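Local atomic coordinates of protocadherin gamma-B3 (PDB entry 5K8R), a protein that probably acts as a calcium-dependent cell-adhesion protein and may help establish and maintain specific neuronal connections in the brain. Residues A[7-12]-A[93-98]; A[42-47]-A[58-63]; A[73-78]-A[86-91]. One frame throughout, in Å; residues are numbered along the deposited sequence.

Contact 1 of 3, residues A[7-12]-A[93-98]; sequences IPEELD and IQDIND. With CA (calcium ion), chain D; CA (calcium ion), chain C; CA (calcium ion), chain B.
Ile7 and Pro8 pair in parallel with Ile93 and Gln94, where the first strand of the N-terminal cadherin repeat, 3-8, lies beside its last, 85-94. Just past this pairing both chains run into the calcium site that joins the repeat to the second one. Two backbone bonds set the pairing: Gln94 N gives to Ile7 O at 2.9 Å, and Glu9 N to Gln94 O at 3.1 Å.

Apolar contacts follow the strands. The side chains of Ile7 and Ile93 run next to each other in the same direction, with CG1 of Ile7 3.8 Å from CD1 of Ile93. The other branch of Ile93, CG2, rests 3.7 Å from CB of Glu9, at the base of a calcium ligand. An alanine at Ile93 would probably open a gap beside Ile7 and leave the stem of Glu9 less firmly backed.

The metal bonds come next. The Glu9 carboxylate spans two ions, OE1 on the calcium of chain C and OE2, at 2.5 Å, on that of chain D. Asp98 bridges the same pair, OD2 on the chain C ion and OD1 on the chain D ion; its CG lies between backbone N and carbonyl carbon (chi1 58°), on the side of the ions. Glu10 OE2 joins the first ion; Asp95 OD1 and Ile96 O join the second. Asp61, Glu63 and Asp131 complete the two sites. Asn97, in the DXNDN sequence that begins at Asp95, points away and binds a third calcium through OD1. Arg62, Arg59 and Asn135 are further polar partners of Glu9, Glu10 and Asp95, respectively.

One more bond orients Glu9: Ile96 N reaches the anti lone pair of OE2 at 3.0 Å, almost straight (174°).

Contact 2 of 3, residues A[42-47]-A[58-63]; sequences KKFFTV and DRIDRE. With CA (calcium ion), chain C; CA (calcium ion), chain D.
Phe44 and Asp58 face each other with CA atoms 5.1 Å apart at the open end of a beta hairpin of the first cadherin repeat. Segment 42-47 enters strand 45-47 through an inverse gamma turn centred on Lys43, while 58-63 leaves the partner strand 53-56 and leads into helix 62-65. No hydrogen bond links the two segments; the backbone of Phe44 bonds instead to Ser57, the residue just before Asp58.

Ile60 carries the side-chain packing and touches both phenylalanines. Its CG1 lies anti to the carbonyl carbon (chi1 -57°) and passes 4.0 Å from CD1 of Phe44, whose CE1 comes within 3.5 Å of Arg59 O. Further out, CD1 of Ile60 meets the far end of the Phe45 ring, 3.6 Å from CZ, the side chains crossing at about a right angle. Ile93 and Ile65 also pack on Ile60.

Beyond Ile60 comes the cadherin DRE sequence, Asp61 to Glu63. Arg62 NH2 holds Glu63 OE2 in a 2.7 Å salt bridge, and Glu63 binds the calcium ions of chains C and D. Asp61 is the N-cap of the helix: its OD1 ligates the chain C calcium and accepts from Glu63 N, 3.2 Å away, which sits well above the carboxylate plane.

Contact 3 of 3, residues A[73-78]-A[86-91]; sequences VLEFEM and FFHVTV
ND1 of His88 donates to OE2 of Glu77 at 2.9 Å, a fairly straight bond (155° at the hydrogen) in which the ring nitrogen approaches from above the carboxylate plane. A bend at the second torsion of Glu77 (chi2 -82°) brings its CD toward the strand of His88, and OE2 lies near the plane of the imidazole, at its edge. Beside them the Glu75 side chain lies next to that of Thr90, its CG 3.6 Å from the methyl CG2.

The two segments belong to the central strands, 73-80 and 85-94, of the repeat's mixed sheet, joined as an antiparallel hairpin. Leu74 with Val91 and Phe76 with Val89 are hydrogen-bonded pairs, each closed by two bonds; in the pair Met78 with Phe87, the bond from Phe87 N to Met78 O is weak.

Glu75, Glu77, His88 and Thr90 occupy one face of this sheet; the other is apolar. There CB of Val89 sits over one face of the Phe76 ring, 4.0 Å from its centroid, and CG2 of Val91 meets the same ring at its edge, 3.7 Å from CE2. Phe45 of the opposing sheet also meets this ring. At the far end, CE of Met78 touches CD2 of Phe87 at 3.6 Å, and the Phe87 ring stands edge-to-face with Phe26. Glu77 packs on Lys340 and Phe86 on Leu338, both of the second subunit, where the first repeat meets the fourth.

In the fold
All three contacts lie in the first cadherin repeat. Contact 1 closes the longest span of chain, from strand 3-8 to the end of strand 85-94; contact 2 and then contact 3 fall within it. Contacts 1 and 3 share strand 85-94 and one mixed sheet, their centres about 18 Å apart, while contact 2 contributes strand 45-47 of the facing sheet, about 11 Å from contact 1 and 13 Å from contact 3. Where the sheets meet, Phe45 packs against Ile7 and Val91, and Phe44 against Leu74. Contacts 1 and 2 supply ligands to the same two calcium ions at the junction with the second repeat, whereas contact 3 reaches the partner subunit.

Contact 1 of 3, residues A[7-12]-A[93-98]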
loop_
_atom_site.group_PDB
_atom_site.type_symbol
_atom_site.label_atom_id
_atom_site.label_comp_id
_atom_site.label_asym_id
_atom_site.label_seq_id
_atom_site.Cartn_x
_atom_site.Cartn_y
_atom_site.Cartn_z
ATOM N N ILE A 7 39.407 -28.656 -37.040
ATOM C CA ILE A 7 40.325 -28.680 -35.903
ATOM C C ILE A 7 39.662 -28.025 -34.697
ATOM O O ILE A 7 38.838 -27.114 -34.864
ATOM C CB ILE A 7 41.652 -27.981 -36.241
ATOM C CG1 ILE A 7 41.396 -26.552 -36.727
ATOM C CG2 ILE A 7 42.426 -28.770 -37.285
ATOM C CD1 ILE A 7 42.657 -25.750 -36.976
ATOM N N PRO A 8 39.974 -28.453 -33.478
ATOM C CA PRO A 8 39.467 -27.742 -32.302
ATOM C C PRO A 8 40.133 -26.383 -32.160
ATOM O O PRO A 8 41.221 -26.131 -32.681
ATOM C CB PRO A 8 39.836 -28.668 -31.138
ATOM C CG PRO A 8 41.019 -29.427 -31.639
ATOM C CD PRO A 8 40.775 -29.631 -33.107
ATOM N N GLU A 9 39.450 -25.494 -31.445
ATOM C CA GLU A 9 39.971 -24.159 -31.210
ATOM C C GLU A 9 41.074 -24.192 -30.153
ATOM O O GLU A 9 41.296 -25.197 -29.471
ATOM C CB GLU A 9 38.852 -23.216 -30.771
ATOM C CG GLU A 9 38.075 -23.714 -29.562
ATOM C CD GLU A 9 37.185 -22.649 -28.950
ATOM O OE1 GLU A 9 37.520 -21.450 -29.056
ATOM O OE2 GLU A 9 36.147 -23.014 -28.358
ATOM N N GLU A 10 41.778 -23.064 -30.033
ATOM C CA GLU A 10 42.776 -22.841 -28.984
ATOM C C GLU A 10 43.936 -23.832 -29.062
ATOM O O GLU A 10 44.522 -24.195 -28.040
ATOM C CB GLU A 10 42.135 -22.884 -27.593
ATOM C CG GLU A 10 40.948 -21.949 -27.416
ATOM C CD GLU A 10 41.351 -20.489 -27.305
ATOM O OE1 GLU A 10 42.565 -20.203 -27.227
ATOM O OE2 GLU A 10 40.449 -19.625 -27.290
ATOM N N LEU A 11 44.281 -24.278 -30.266
ATOM C CA LEU A 11 45.444 -25.135 -30.438
ATOM C C LEU A 11 46.724 -24.314 -30.349
ATOM O O LEU A 11 46.753 -23.129 -30.694
ATOM C CB LEU A 11 45.389 -25.864 -31.781
ATOM C CG LEU A 11 44.320 -26.943 -31.951
ATOM C CD1 LEU A 11 44.388 -27.541 -33.348
ATOM C CD2 LEU A 11 44.477 -28.023 -30.892
ATOM N N ASP A 12 47.790 -24.958 -29.879
ATOM C CA ASP A 12 49.079 -24.290 -29.787
ATOM C C ASP A 12 49.599 -23.942 -31.179
ATOM O O ASP A 12 49.213 -24.540 -32.188
ATOM C CB ASP A 12 50.093 -25.168 -29.054
ATOM C CG ASP A 12 49.791 -25.297 -27.574
ATOM O OD1 ASP A 12 49.052 -24.445 -27.038
ATOM O OD2 ASP A 12 50.302 -26.247 -26.943
ATOM N N ILE A 93 36.195 -24.803 -37.258
ATOM C CA ILE A 93 36.755 -24.599 -35.927
ATOM C C ILE A 93 35.768 -25.165 -34.913
ATOM O O ILE A 93 34.708 -24.579 -34.666
ATOM C CB ILE A 93 37.046 -23.117 -35.657
ATOM C CG1 ILE A 93 38.046 -22.578 -36.683
ATOM C CG2 ILE A 93 37.566 -22.924 -34.243
ATOM C CD1 ILE A 93 39.346 -23.351 -36.736
ATOM N N GLN A 94 36.118 -26.303 -34.324
ATOM C CA GLN A 94 35.262 -26.939 -33.334
ATOM C C GLN A 94 35.324 -26.189 -32.007
ATOM O O GLN A 94 36.332 -25.566 -31.663
ATOM C CB GLN A 94 35.675 -28.396 -33.134
ATOM C CG GLN A 94 35.639 -29.227 -34.407
ATOM C CD GLN A 94 36.410 -30.526 -34.279
ATOM O OE1 GLN A 94 37.230 -30.687 -33.374
ATOM N NE2 GLN A 94 36.151 -31.460 -35.186
ATOM N N ASP A 95 34.228 -26.258 -31.258
ATOM C CA ASP A 95 34.113 -25.560 -29.987
ATOM C C ASP A 95 34.543 -26.461 -28.837
ATOM O O ASP A 95 34.194 -27.644 -28.793
ATOM C CB ASP A 95 32.676 -25.086 -29.762
ATOM C CG ASP A 95 32.504 -24.332 -28.455
ATOM O OD1 ASP A 95 33.342 -23.456 -28.152
ATOM O OD2 ASP A 95 31.531 -24.619 -27.726
ATOM N N ILE A 96 35.309 -25.891 -27.908
ATOM C CA ILE A 96 35.671 -26.564 -26.668
ATOM C C ILE A 96 35.058 -25.789 -25.510
ATOM O O ILE A 96 34.763 -24.596 -25.613
ATOM C CB ILE A 96 37.198 -26.698 -26.492
ATOM C CG1 ILE A 96 37.847 -25.319 -26.347
ATOM C CG2 ILE A 96 37.805 -27.456 -27.663
ATOM C CD1 ILE A 96 39.354 -25.370 -26.173
ATOM N N ASN A 97 34.861 -26.487 -24.391
ATOM C CA ASN A 97 34.249 -25.886 -23.206
ATOM C C ASN A 97 35.341 -25.230 -22.364
ATOM O O ASN A 97 35.755 -25.729 -21.316
ATOM C CB ASN A 97 33.476 -26.929 -22.412
ATOM C CG ASN A 97 32.649 -26.317 -21.301
ATOM O OD1 ASN A 97 32.137 -25.204 -21.435
ATOM N ND2 ASN A 97 32.522 -27.033 -20.193
ATOM N N ASP A 98 35.815 -24.081 -22.843
ATOM C CA ASP A 98 36.847 -23.320 -22.154
ATOM C C ASP A 98 36.315 -22.030 -21.542
ATOM O O ASP A 98 37.107 -21.162 -21.156
ATOM C CB ASP A 98 38.004 -23.019 -23.108
ATOM C CG ASP A 98 37.561 -22.256 -24.340
ATOM O OD1 ASP A 98 36.362 -22.319 -24.678
ATOM O OD2 ASP A 98 38.414 -21.596 -24.969
HETATM CA CA CA D . 34.673 -22.353 -26.469
HETATM CA CA CA C . 37.901 -20.036 -26.773
HETATM CA CA CA B . 30.724 -23.243 -21.193
#

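Contact 2 of 3, residues A[42-47]-A[58-63]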
loop_
_atom_site.group_PDB
_atom_site.type_symbol
_atom_site.label_atom_id
_atom_site.label_comp_id
_atom_site.label_asym_id
_atom_site.label_seq_id
_atom_site.Cartn_x
_atom_site.Cartn_y
_atom_site.Cartn_z
ATOM N N LYS A 42 43.598 -12.323 -41.941
ATOM C CA LYS A 42 43.754 -12.893 -40.610
ATOM C C LYS A 42 44.881 -13.919 -40.638
ATOM O O LYS A 42 44.824 -14.892 -41.399
ATOM C CB LYS A 42 42.450 -13.534 -40.140
ATOM C CG LYS A 42 41.387 -12.542 -39.698
ATOM C CD LYS A 42 41.869 -11.710 -38.520
ATOM C CE LYS A 42 40.718 -10.984 -37.845
ATOM N NZ LYS A 42 39.967 -10.116 -38.794
ATOM N N LYS A 43 45.904 -13.699 -39.811
ATOM C CA LYS A 43 47.074 -14.577 -39.755
ATOM C C LYS A 43 46.772 -15.767 -38.842
ATOM O O LYS A 43 47.297 -15.902 -37.736
ATOM C CB LYS A 43 48.294 -13.805 -39.274
ATOM C CG LYS A 43 48.587 -12.529 -40.048
ATOM C CD LYS A 43 49.354 -12.812 -41.328
ATOM C CE LYS A 43 49.815 -11.520 -41.984
ATOM N NZ LYS A 43 50.738 -11.774 -43.124
ATOM N N PHE A 44 45.902 -16.648 -39.333
ATOM C CA PHE A 44 45.476 -17.818 -38.573
ATOM C C PHE A 44 46.223 -19.089 -38.954
ATOM O O PHE A 44 46.496 -19.923 -38.085
ATOM C CB PHE A 44 43.969 -18.039 -38.744
ATOM C CG PHE A 44 43.123 -17.104 -37.925
ATOM C CD1 PHE A 44 43.544 -16.692 -36.672
ATOM C CD2 PHE A 44 41.913 -16.635 -38.407
ATOM C CE1 PHE A 44 42.772 -15.831 -35.912
ATOM C CE2 PHE A 44 41.137 -15.773 -37.653
ATOM C CZ PHE A 44 41.568 -15.370 -36.404
ATOM N N PHE A 45 46.563 -19.259 -40.230
ATOM C CA PHE A 45 47.259 -20.445 -40.703
ATOM C C PHE A 45 48.433 -20.039 -41.580
ATOM O O PHE A 45 48.432 -18.965 -42.188
ATOM C CB PHE A 45 46.328 -21.373 -41.498
ATOM C CG PHE A 45 45.066 -21.737 -40.772
ATOM C CD1 PHE A 45 43.887 -21.051 -41.019
ATOM C CD2 PHE A 45 45.055 -22.765 -39.846
ATOM C CE1 PHE A 45 42.722 -21.386 -40.353
ATOM C CE2 PHE A 45 43.895 -23.104 -39.178
ATOM C CZ PHE A 45 42.727 -22.414 -39.431
ATOM N N THR A 46 49.437 -20.912 -41.643
ATOM C CA THR A 46 50.565 -20.741 -42.548
ATOM C C THR A 46 50.872 -22.072 -43.213
ATOM O O THR A 46 50.750 -23.131 -42.591
ATOM C CB THR A 46 51.821 -20.220 -41.822
ATOM O OG1 THR A 46 52.068 -21.012 -40.652
ATOM C CG2 THR A 46 51.652 -18.761 -41.420
ATOM N N VAL A 47 51.260 -22.014 -44.482
ATOM C CA VAL A 47 51.637 -23.204 -45.237
ATOM C C VAL A 47 53.152 -23.351 -45.167
ATOM O O VAL A 47 53.890 -22.415 -45.491
ATOM C CB VAL A 47 51.155 -23.119 -46.693
ATOM C CG1 VAL A 47 51.592 -24.344 -47.469
ATOM C CG2 VAL A 47 49.640 -22.964 -46.740
ATOM N N ASP A 58 48.476 -18.590 -35.314
ATOM C CA ASP A 58 48.161 -17.723 -34.187
ATOM C C ASP A 58 47.007 -18.344 -33.410
ATOM O O ASP A 58 46.494 -19.408 -33.767
ATOM C CB ASP A 58 47.830 -16.304 -34.669
ATOM C CG ASP A 58 47.945 -15.267 -33.568
ATOM O OD1 ASP A 58 48.588 -15.558 -32.537
ATOM O OD2 ASP A 58 47.396 -14.158 -33.736
ATOM N N ARG A 59 46.600 -17.672 -32.337
ATOM C CA ARG A 59 45.515 -18.175 -31.507
ATOM C C ARG A 59 44.194 -18.123 -32.265
ATOM O O ARG A 59 43.819 -17.082 -32.813
ATOM C CB ARG A 59 45.414 -17.368 -30.213
ATOM C CG ARG A 59 44.236 -17.762 -29.337
ATOM C CD ARG A 59 44.315 -17.106 -27.970
ATOM N NE ARG A 59 43.197 -17.494 -27.115
ATOM C CZ ARG A 59 42.111 -16.754 -26.920
ATOM N NH1 ARG A 59 41.992 -15.575 -27.516
ATOM N NH2 ARG A 59 41.143 -17.189 -26.125
ATOM N N ILE A 60 43.491 -19.252 -32.294
ATOM C CA ILE A 60 42.188 -19.339 -32.944
ATOM C C ILE A 60 41.115 -19.487 -31.873
ATOM O O ILE A 60 40.811 -20.600 -31.429
ATOM C CB ILE A 60 42.143 -20.503 -33.950
ATOM C CG1 ILE A 60 43.248 -20.339 -34.995
ATOM C CG2 ILE A 60 40.780 -20.578 -34.625
ATOM C CD1 ILE A 60 43.269 -21.432 -36.037
ATOM N N ASP A 61 40.545 -18.364 -31.444
ATOM C CA ASP A 61 39.494 -18.353 -30.432
ATOM C C ASP A 61 38.142 -18.342 -31.137
ATOM O O ASP A 61 37.778 -17.352 -31.779
ATOM C CB ASP A 61 39.647 -17.144 -29.512
ATOM C CG ASP A 61 38.504 -17.014 -28.522
ATOM O OD1 ASP A 61 37.914 -18.048 -28.146
ATOM O OD2 ASP A 61 38.196 -15.872 -28.121
ATOM N N ARG A 62 37.397 -19.443 -31.014
ATOM C CA ARG A 62 36.112 -19.545 -31.699
ATOM C C ARG A 62 35.105 -18.532 -31.168
ATOM O O ARG A 62 34.241 -18.066 -31.920
ATOM C CB ARG A 62 35.555 -20.962 -31.565
ATOM C CG ARG A 62 34.364 -21.244 -32.464
ATOM C CD ARG A 62 33.379 -22.185 -31.798
ATOM N NE ARG A 62 32.869 -21.623 -30.552
ATOM C CZ ARG A 62 31.870 -20.749 -30.481
ATOM N NH1 ARG A 62 31.269 -20.333 -31.588
ATOM N NH2 ARG A 62 31.471 -20.287 -29.304
ATOM N N GLU A 63 35.198 -18.181 -29.883
ATOM C CA GLU A 63 34.267 -17.208 -29.317
ATOM C C GLU A 63 34.456 -15.832 -29.943
ATOM O O GLU A 63 33.477 -15.123 -30.202
ATOM C CB GLU A 63 34.436 -17.134 -27.799
ATOM C CG GLU A 63 33.691 -18.218 -27.035
ATOM C CD GLU A 63 34.273 -19.600 -27.252
ATOM O OE1 GLU A 63 35.511 -19.745 -27.166
ATOM O OE2 GLU A 63 33.493 -20.539 -27.516
HETATM CA CA CA C . 37.901 -20.036 -26.773
HETATM CA CA CA D . 34.673 -22.353 -26.469
#

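Contact 3 of 3, residues A[73-78]-A[86-91]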
loop_
_atom_site.group_PDB
_atom_site.type_symbol
_atom_site.label_atom_id
_atom_site.label_comp_id
_atom_site.label_asym_id
_atom_site.label_seq_id
_atom_site.Cartn_x
_atom_site.Cartn_y
_atom_site.Cartn_z
ATOM N N VAL A 73 33.448 -21.598 -39.570
ATOM C CA VAL A 73 34.260 -21.977 -40.719
ATOM C C VAL A 73 35.139 -20.799 -41.113
ATOM O O VAL A 73 34.681 -19.650 -41.150
ATOM C CB VAL A 73 33.391 -22.438 -41.907
ATOM C CG1 VAL A 73 32.729 -23.771 -41.590
ATOM C CG2 VAL A 73 32.340 -21.391 -42.248
ATOM N N LEU A 74 36.407 -21.087 -41.391
ATOM C CA LEU A 74 37.372 -20.100 -41.859
ATOM C C LEU A 74 37.747 -20.444 -43.293
ATOM O O LEU A 74 38.347 -21.495 -43.545
ATOM C CB LEU A 74 38.614 -20.075 -40.968
ATOM C CG LEU A 74 38.443 -19.546 -39.544
ATOM C CD1 LEU A 74 39.737 -19.691 -38.762
ATOM C CD2 LEU A 74 37.988 -18.094 -39.564
ATOM N N GLU A 75 37.396 -19.565 -44.225
ATOM C CA GLU A 75 37.629 -19.787 -45.645
ATOM C C GLU A 75 38.764 -18.892 -46.120
ATOM O O GLU A 75 38.753 -17.683 -45.869
ATOM C CB GLU A 75 36.361 -19.509 -46.456
ATOM C CG GLU A 75 35.120 -20.198 -45.911
ATOM C CD GLU A 75 33.976 -20.218 -46.904
ATOM O OE1 GLU A 75 34.050 -19.490 -47.916
ATOM O OE2 GLU A 75 33.005 -20.969 -46.675
ATOM N N PHE A 76 39.741 -19.487 -46.801
ATOM C CA PHE A 76 40.851 -18.730 -47.360
ATOM C C PHE A 76 41.302 -19.404 -48.650
ATOM O O PHE A 76 40.782 -20.452 -49.044
ATOM C CB PHE A 76 41.999 -18.599 -46.352
ATOM C CG PHE A 76 42.519 -19.913 -45.842
ATOM C CD1 PHE A 76 43.527 -20.584 -46.514
ATOM C CD2 PHE A 76 42.006 -20.472 -44.683
ATOM C CE1 PHE A 76 44.010 -21.792 -46.045
ATOM C CE2 PHE A 76 42.484 -21.679 -44.208
ATOM C CZ PHE A 76 43.488 -22.339 -44.890
ATOM N N GLU A 77 42.281 -18.790 -49.307
ATOM C CA GLU A 77 42.790 -19.257 -50.590
ATOM C C GLU A 77 44.285 -19.508 -50.471
ATOM O O GLU A 77 45.040 -18.610 -50.078
ATOM C CB GLU A 77 42.509 -18.236 -51.695
ATOM C CG GLU A 77 41.036 -17.910 -51.896
ATOM C CD GLU A 77 40.318 -18.938 -52.749
ATOM O OE1 GLU A 77 40.994 -19.823 -53.314
ATOM O OE2 GLU A 77 39.076 -18.859 -52.856
ATOM N N MET A 78 44.709 -20.726 -50.801
ATOM C CA MET A 78 46.125 -21.038 -50.942
ATOM C C MET A 78 46.504 -20.890 -52.409
ATOM O O MET A 78 45.943 -21.577 -53.270
ATOM C CB MET A 78 46.438 -22.452 -50.455
ATOM C CG MET A 78 47.923 -22.792 -50.514
ATOM S SD MET A 78 48.274 -24.558 -50.615
ATOM C CE MET A 78 47.775 -24.908 -52.298
ATOM N N PHE A 86 44.546 -20.735 -57.769
ATOM C CA PHE A 86 43.944 -20.551 -56.457
ATOM C C PHE A 86 43.394 -21.904 -55.990
ATOM O O PHE A 86 42.902 -22.694 -56.795
ATOM C CB PHE A 86 42.823 -19.514 -56.517
ATOM C CG PHE A 86 43.275 -18.115 -56.212
ATOM C CD1 PHE A 86 44.371 -17.889 -55.397
ATOM C CD2 PHE A 86 42.603 -17.025 -56.740
ATOM C CE1 PHE A 86 44.790 -16.603 -55.114
ATOM C CE2 PHE A 86 43.016 -15.736 -56.462
ATOM C CZ PHE A 86 44.111 -15.524 -55.647
ATOM N N PHE A 87 43.488 -22.161 -54.690
ATOM C CA PHE A 87 43.029 -23.410 -54.086
ATOM C C PHE A 87 42.239 -23.055 -52.836
ATOM O O PHE A 87 42.825 -22.682 -51.815
ATOM C CB PHE A 87 44.199 -24.336 -53.758
ATOM C CG PHE A 87 44.966 -24.793 -54.965
ATOM C CD1 PHE A 87 44.533 -25.881 -55.705
ATOM C CD2 PHE A 87 46.119 -24.136 -55.360
ATOM C CE1 PHE A 87 45.236 -26.305 -56.816
ATOM C CE2 PHE A 87 46.828 -24.556 -56.471
ATOM C CZ PHE A 87 46.385 -25.642 -57.200
ATOM N N HIS A 88 40.916 -23.166 -52.918
ATOM C CA HIS A 88 40.061 -22.761 -51.812
ATOM C C HIS A 88 40.138 -23.782 -50.685
ATOM O O HIS A 88 39.963 -24.984 -50.907
ATOM C CB HIS A 88 38.617 -22.600 -52.286
ATOM C CG HIS A 88 37.714 -21.976 -51.268
ATOM N ND1 HIS A 88 37.753 -20.633 -50.963
ATOM C CD2 HIS A 88 36.752 -22.513 -50.480
ATOM C CE1 HIS A 88 36.853 -20.367 -50.033
ATOM N NE2 HIS A 88 36.232 -21.492 -49.723
ATOM N N VAL A 89 40.404 -23.300 -49.474
ATOM C CA VAL A 89 40.502 -24.140 -48.288
ATOM C C VAL A 89 39.535 -23.605 -47.243
ATOM O O VAL A 89 39.480 -22.392 -47.003
ATOM C CB VAL A 89 41.936 -24.180 -47.730
ATOM C CG1 VAL A 89 42.017 -25.126 -46.539
ATOM C CG2 VAL A 89 42.923 -24.593 -48.812
ATOM N N THR A 90 38.771 -24.506 -46.632
ATOM C CA THR A 90 37.885 -24.168 -45.529
ATOM C C THR A 90 38.258 -25.008 -44.315
ATOM O O THR A 90 38.488 -26.215 -44.433
ATOM C CB THR A 90 36.413 -24.393 -45.899
ATOM O OG1 THR A 90 36.228 -25.746 -46.328
ATOM C CG2 THR A 90 36.002 -23.463 -47.027
ATOM N N VAL A 91 38.331 -24.363 -43.154
ATOM C CA VAL A 91 38.736 -25.012 -41.911
ATOM C C VAL A 91 37.628 -24.793 -40.891
ATOM O O VAL A 91 37.371 -23.655 -40.477
ATOM C CB VAL A 91 40.074 -24.476 -41.386
ATOM C CG1 VAL A 91 40.478 -25.214 -40.117
ATOM C CG2 VAL A 91 41.154 -24.601 -42.448
#